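Local coordinates for MutT/nudix family protein (Deinococcus radiodurans, PDB 2W4E) that probably hydrolyses ADP-ribose as a magnesium-dependent Nudix pyrophosphatase, the crystallised piece being the Nudix domain without the protein's N-terminal region, at residues A[22-27]-A[33-38]; A[115-118]-A[122-125]. All blocks are in the same frame, centred on the assembly; numbering follows the deposited sequence.

Contact 1 of 2, residues A[22-27]-A[33-38]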
loop_
_atom_site.group_PDB
_atom_site.type_symbol
_atom_site.label_atom_id
_atom_site.label_comp_id
_atom_site.label_asym_id
_atom_site.label_seq_id
_atom_site.Cartn_x
_atom_site.Cartn_y
_atom_site.Cartn_z
ATOM N N ILE A 22 2.042 7.821 14.677
ATOM C CA ILE A 22 2.543 7.179 15.885
ATOM C C ILE A 22 3.823 6.388 15.609
ATOM O O ILE A 22 4.063 5.960 14.463
ATOM C CB ILE A 22 1.515 6.230 16.514
ATOM C CG1 ILE A 22 1.086 5.154 15.492
ATOM C CG2 ILE A 22 0.317 7.027 17.069
ATOM C CD1 ILE A 22 0.177 4.085 16.065
ATOM N N ARG A 23 4.644 6.221 16.648
ATOM C CA ARG A 23 5.777 5.277 16.588
ATOM C C ARG A 23 5.382 4.228 17.571
ATOM O O ARG A 23 5.211 4.492 18.758
ATOM C CB ARG A 23 7.156 5.891 16.929
ATOM C CG ARG A 23 7.656 6.976 15.933
ATOM C CD ARG A 23 9.172 7.286 16.062
ATOM N NE ARG A 23 9.509 8.483 15.270
ATOM C CZ ARG A 23 9.778 9.691 15.766
ATOM N NH1 ARG A 23 9.772 9.908 17.074
ATOM N NH2 ARG A 23 10.048 10.703 14.944
ATOM N N GLN A 24 5.179 3.035 17.057
ATOM C CA GLN A 24 4.690 1.945 17.838
ATOM C C GLN A 24 5.710 0.813 17.809
ATOM O O GLN A 24 6.179 0.450 16.747
ATOM C CB GLN A 24 3.398 1.444 17.207
ATOM C CG GLN A 24 2.717 0.389 18.033
ATOM C CD GLN A 24 1.250 0.300 17.704
ATOM O OE1 GLN A 24 0.835 0.473 16.527
ATOM N NE2 GLN A 24 0.451 -0.014 18.711
ATOM N N PHE A 25 6.038 0.274 18.982
ATOM C CA PHE A 25 6.877 -0.927 19.072
ATOM C C PHE A 25 6.175 -2.082 18.361
ATOM O O PHE A 25 4.977 -2.315 18.567
ATOM C CB PHE A 25 7.136 -1.312 20.542
ATOM C CG PHE A 25 8.106 -2.463 20.703
ATOM C CD1 PHE A 25 9.465 -2.263 20.543
ATOM C CD2 PHE A 25 7.647 -3.751 20.994
ATOM C CE1 PHE A 25 10.382 -3.336 20.670
ATOM C CE2 PHE A 25 8.556 -4.840 21.119
ATOM C CZ PHE A 25 9.916 -4.617 20.966
ATOM N N ARG A 26 6.903 -2.788 17.510
ATOM C CA ARG A 26 6.376 -3.976 16.878
ATOM C C ARG A 26 7.275 -5.158 17.144
ATOM O O ARG A 26 8.453 -5.184 16.734
ATOM C CB ARG A 26 6.214 -3.770 15.356
ATOM C CG ARG A 26 5.198 -2.660 14.976
ATOM C CD ARG A 26 3.826 -2.893 15.659
ATOM N NE ARG A 26 2.753 -2.252 14.888
ATOM C CZ ARG A 26 1.465 -2.418 15.144
ATOM N NH1 ARG A 26 1.099 -3.209 16.132
ATOM N NH2 ARG A 26 0.539 -1.826 14.396
ATOM N N TYR A 27 6.714 -6.177 17.769
ATOM C CA TYR A 27 7.497 -7.350 18.139
ATOM C C TYR A 27 8.240 -8.044 16.989
ATOM O O TYR A 27 9.397 -8.487 17.166
ATOM C CB TYR A 27 6.603 -8.335 18.900
ATOM C CG TYR A 27 7.326 -9.546 19.422
ATOM C CD1 TYR A 27 8.043 -9.492 20.625
ATOM C CD2 TYR A 27 7.262 -10.759 18.732
ATOM C CE1 TYR A 27 8.694 -10.637 21.125
ATOM C CE2 TYR A 27 7.891 -11.897 19.221
ATOM C CZ TYR A 27 8.613 -11.825 20.407
ATOM O OH TYR A 27 9.239 -12.960 20.865
ATOM N N ILE A 33 8.200 1.601 14.775
ATOM C CA ILE A 33 8.072 1.966 13.374
ATOM C C ILE A 33 6.972 3.025 13.252
ATOM O O ILE A 33 5.995 3.001 14.007
ATOM C CB ILE A 33 7.829 0.719 12.451
ATOM C CG1 ILE A 33 7.636 1.144 10.983
ATOM C CG2 ILE A 33 6.665 -0.143 12.979
ATOM C CD1 ILE A 33 7.742 0.031 9.926
ATOM N N THR A 34 7.182 3.965 12.333
ATOM C CA THR A 34 6.257 5.066 12.063
ATOM C C THR A 34 5.020 4.526 11.325
ATOM O O THR A 34 5.140 3.879 10.246
ATOM C CB THR A 34 6.947 6.154 11.191
ATOM O OG1 THR A 34 8.088 6.626 11.897
ATOM C CG2 THR A 34 6.027 7.344 10.998
ATOM N N GLU A 35 3.858 4.765 11.919
ATOM C CA GLU A 35 2.584 4.292 11.386
ATOM C C GLU A 35 1.525 5.386 11.481
ATOM O O GLU A 35 1.663 6.341 12.267
ATOM C CB GLU A 35 2.093 3.085 12.187
ATOM C CG GLU A 35 3.055 1.892 12.152
ATOM C CD GLU A 35 2.597 0.757 13.041
ATOM O OE1 GLU A 35 1.933 1.031 14.074
ATOM O OE2 GLU A 35 2.893 -0.402 12.709
ATOM N N ILE A 36 0.475 5.250 10.684
ATOM C CA ILE A 36 -0.783 6.008 10.963
ATOM C C ILE A 36 -1.599 5.266 12.047
ATOM O O ILE A 36 -1.162 4.220 12.539
ATOM C CB ILE A 36 -1.609 6.287 9.664
ATOM C CG1 ILE A 36 -2.076 4.986 9.001
ATOM C CG2 ILE A 36 -0.797 7.179 8.660
ATOM C CD1 ILE A 36 -3.164 5.251 7.861
ATOM N N VAL A 37 -2.747 5.818 12.456
ATOM C CA VAL A 37 -3.607 5.217 13.474
ATOM C C VAL A 37 -4.293 3.999 12.907
ATOM O O VAL A 37 -4.686 4.015 11.745
ATOM C CB VAL A 37 -4.665 6.264 13.981
ATOM C CG1 VAL A 37 -5.680 5.621 14.929
ATOM C CG2 VAL A 37 -3.946 7.422 14.687
ATOM N N ALA A 38 -4.447 2.940 13.705
ATOM C CA ALA A 38 -5.144 1.760 13.211
ATOM C C ALA A 38 -5.570 0.848 14.345
ATOM O O ALA A 38 -4.981 0.880 15.427
ATOM C CB ALA A 38 -4.231 0.973 12.226
#

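Contact 2 of 2, residues A[115-118]-A[122-125]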
loop_
_atom_site.group_PDB
_atom_site.type_symbol
_atom_site.label_atom_id
_atom_site.label_comp_id
_atom_site.label_asym_id
_atom_site.label_seq_id
_atom_site.Cartn_x
_atom_site.Cartn_y
_atom_site.Cartn_z
ATOM N N TYR A 115 5.170 13.454 3.270
ATOM C CA TYR A 115 5.237 13.019 1.859
ATOM C C TYR A 115 6.674 12.969 1.314
ATOM O O TYR A 115 6.975 12.151 0.405
ATOM C CB TYR A 115 4.267 13.811 0.961
ATOM C CG TYR A 115 2.859 13.274 1.172
ATOM C CD1 TYR A 115 2.050 13.743 2.228
ATOM C CD2 TYR A 115 2.367 12.242 0.376
ATOM C CE1 TYR A 115 0.745 13.206 2.461
ATOM C CE2 TYR A 115 1.065 11.698 0.596
ATOM C CZ TYR A 115 0.276 12.184 1.638
ATOM O OH TYR A 115 -0.972 11.646 1.838
ATOM N N ARG A 116 7.568 13.794 1.888
ATOM C CA ARG A 116 8.981 13.664 1.532
ATOM C C ARG A 116 9.458 12.296 2.026
ATOM O O ARG A 116 10.070 11.543 1.266
ATOM C CB ARG A 116 9.834 14.789 2.107
ATOM C CG ARG A 116 11.272 14.694 1.624
ATOM C CD ARG A 116 12.242 15.383 2.614
ATOM N NE ARG A 116 12.239 14.728 3.920
ATOM C CZ ARG A 116 12.736 13.517 4.187
ATOM N NH1 ARG A 116 13.348 12.791 3.259
ATOM N NH2 ARG A 116 12.644 13.036 5.418
ATOM N N MET A 117 9.151 11.960 3.276
ATOM C CA MET A 117 9.449 10.630 3.809
ATOM C C MET A 117 8.887 9.506 2.918
ATOM O O MET A 117 9.602 8.582 2.566
ATOM C CB MET A 117 8.952 10.477 5.233
ATOM C CG MET A 117 9.703 11.341 6.243
ATOM S SD MET A 117 8.771 11.513 7.819
ATOM C CE MET A 117 9.075 9.903 8.514
ATOM N N LEU A 118 7.604 9.601 2.587
ATOM C CA LEU A 118 6.931 8.612 1.728
ATOM C C LEU A 118 7.708 8.369 0.397
ATOM O O LEU A 118 7.977 7.238 0.037
ATOM C CB LEU A 118 5.513 9.079 1.427
ATOM C CG LEU A 118 4.577 8.116 0.664
ATOM C CD1 LEU A 118 4.399 6.799 1.408
ATOM C CD2 LEU A 118 3.216 8.766 0.309
ATOM N N GLU A 122 11.203 6.143 3.325
ATOM C CA GLU A 122 11.440 6.111 4.786
ATOM C C GLU A 122 10.241 5.600 5.602
ATOM O O GLU A 122 10.370 5.287 6.781
ATOM C CB GLU A 122 11.878 7.503 5.281
ATOM C CG GLU A 122 13.177 8.013 4.656
ATOM C CD GLU A 122 13.415 9.507 4.931
ATOM O OE1 GLU A 122 12.821 10.075 5.869
ATOM O OE2 GLU A 122 14.184 10.129 4.177
ATOM N N ILE A 123 9.065 5.535 4.987
ATOM C CA ILE A 123 7.874 4.932 5.605
ATOM C C ILE A 123 7.782 3.461 5.123
ATOM O O ILE A 123 7.225 3.184 4.058
ATOM C CB ILE A 123 6.557 5.652 5.190
ATOM C CG1 ILE A 123 6.684 7.189 5.267
ATOM C CG2 ILE A 123 5.365 5.139 6.022
ATOM C CD1 ILE A 123 6.194 7.788 6.499
ATOM N N GLN A 124 8.318 2.543 5.913
ATOM C CA GLN A 124 8.416 1.142 5.498
ATOM C C GLN A 124 7.125 0.402 5.840
ATOM O O GLN A 124 6.956 -0.706 5.388
ATOM C CB GLN A 124 9.590 0.439 6.191
ATOM C CG GLN A 124 11.002 1.039 5.939
ATOM C CD GLN A 124 11.871 0.716 7.136
ATOM O OE1 GLN A 124 11.564 1.138 8.244
ATOM N NE2 GLN A 124 12.901 -0.111 6.936
ATOM N N ASP A 125 6.237 0.990 6.647
ATOM C CA ASP A 125 4.945 0.329 6.948
ATOM C C ASP A 125 4.066 0.338 5.693
ATOM O O ASP A 125 3.675 1.407 5.217
ATOM C CB ASP A 125 4.199 0.952 8.135
ATOM C CG ASP A 125 2.925 0.181 8.483
ATOM O OD1 ASP A 125 3.024 -1.010 8.833
ATOM O OD2 ASP A 125 1.818 0.720 8.369
HETATM O O HOH W 1 8.214 5.281 2.249
#

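Contact 1 of 2, residues A[22-27]-A[33-38]
With CG beside its backbone N (chi1 -63°) and the chain bent again at chi2, Arg26 folds back toward Glu35, whose own chain runs extended beyond CG. Glu35 shares one face of the antiparallel beta hairpin of strands 18-26 and 31-35 of the Nudix fold with Ile22, Gln24 and Ile33, and Arg26 approaches that carboxylate. The backbone ladder fixes the register: Ile22 and Glu35 form a hydrogen-bonded pair, Ile22 N to Glu35 O being 2.9 Å and nearly straight, Arg23 and Thr34 a non-hydrogen-bonded one, Gln24 and Ile33 again a hydrogen-bonded one. Nearer the backbone, Arg26 CG rests 3.5 Å from Ile33 CG2, while Ile22 CG1 packs against Glu35 CB at 4.0 Å. Pro76 of the second subunit packs on Glu35 at the dimer interface. Replacing Arg26 by alanine removes its guanidinium and CG, which would probably leave the buried Glu35 carboxylate without its cationic mate and Ile33 CG2 without this neighbour. The salt bridge is side-on: Arg26 NE lies 2.9 Å and Arg26 NH2 3.2 Å from Glu35 OE2. That oxygen lies in the guanidinium plane, which is turned 67° from the carboxylate, and both donors meet its syn side about 20° out of the carboxylate plane.

Contact 2 of 2, residues A[115-118]-A[122-125]
Glu122 reaches back to the helix 111-120 that precedes it and meets Arg116 and Met117; together with Ile123, Glu122 and Met117 bury most of the surface here. The contact folds the connection between helices 111-120 and 126-141 against the end of the first helix. At the backbone, Glu122 N donates to Met117 O over 3.0 Å, a bond from residue i+5 to residue i, by which the chain turns back on the helix it has just left. A water bridges the two segments, 3.0 Å from Leu118 O and accepting from Ile123 N at 2.9 Å.

The extended Glu122 chain brings OE1 to within 3.4 Å of Met117 CG, the two side chains crossing at about a right angle. Ile123, its CB pointed toward the helix, sets CG1 4.0 Å from Met117 CB and 3.7 Å from Leu118 N. Leu118 and Ile123 both also touch Ser129 of helix 126-141.

Arg116, bent at CD (chi3 63°), turns its guanidinium end-on to Glu122. NH1 of Arg116 is 2.9 Å from Glu122 OE2 in a nearly straight bond (170°), arriving from above the carboxylate plane; NH2 of Arg116 meets Glu122 OE1 on the syn side at 3.0 Å, with the two planes 44° apart. NH2 also pairs with Glu113, so it serves two carboxylates, and the positive charge is likely to offset both at this exposed end of the contact.

Both segments of contact 1 come earlier in the chain than those of contact 2, with centres about 13 Å apart in one Nudix domain. Contact 1 lies mainly in the three-stranded antiparallel sheet of 31-35, 18-26 and 104-110, and its second segment passes on into strand 37-40 of the mixed sheet; strand 104-110 leads directly into helix 111-120, on which contact 2 begins. They meet where the 122-125 loop passes strand 31-35: Ile33 CD1 packs 3.7 Å from Asp125 N, and Thr34 O lies 3.7 Å from Asp125 CB. Ser128 OG bonds to both Ile36 N and Asp125 OD2. Tyr73 and Pro76 of the second subunit pack on both contacts, placing this seam at the dimer interface.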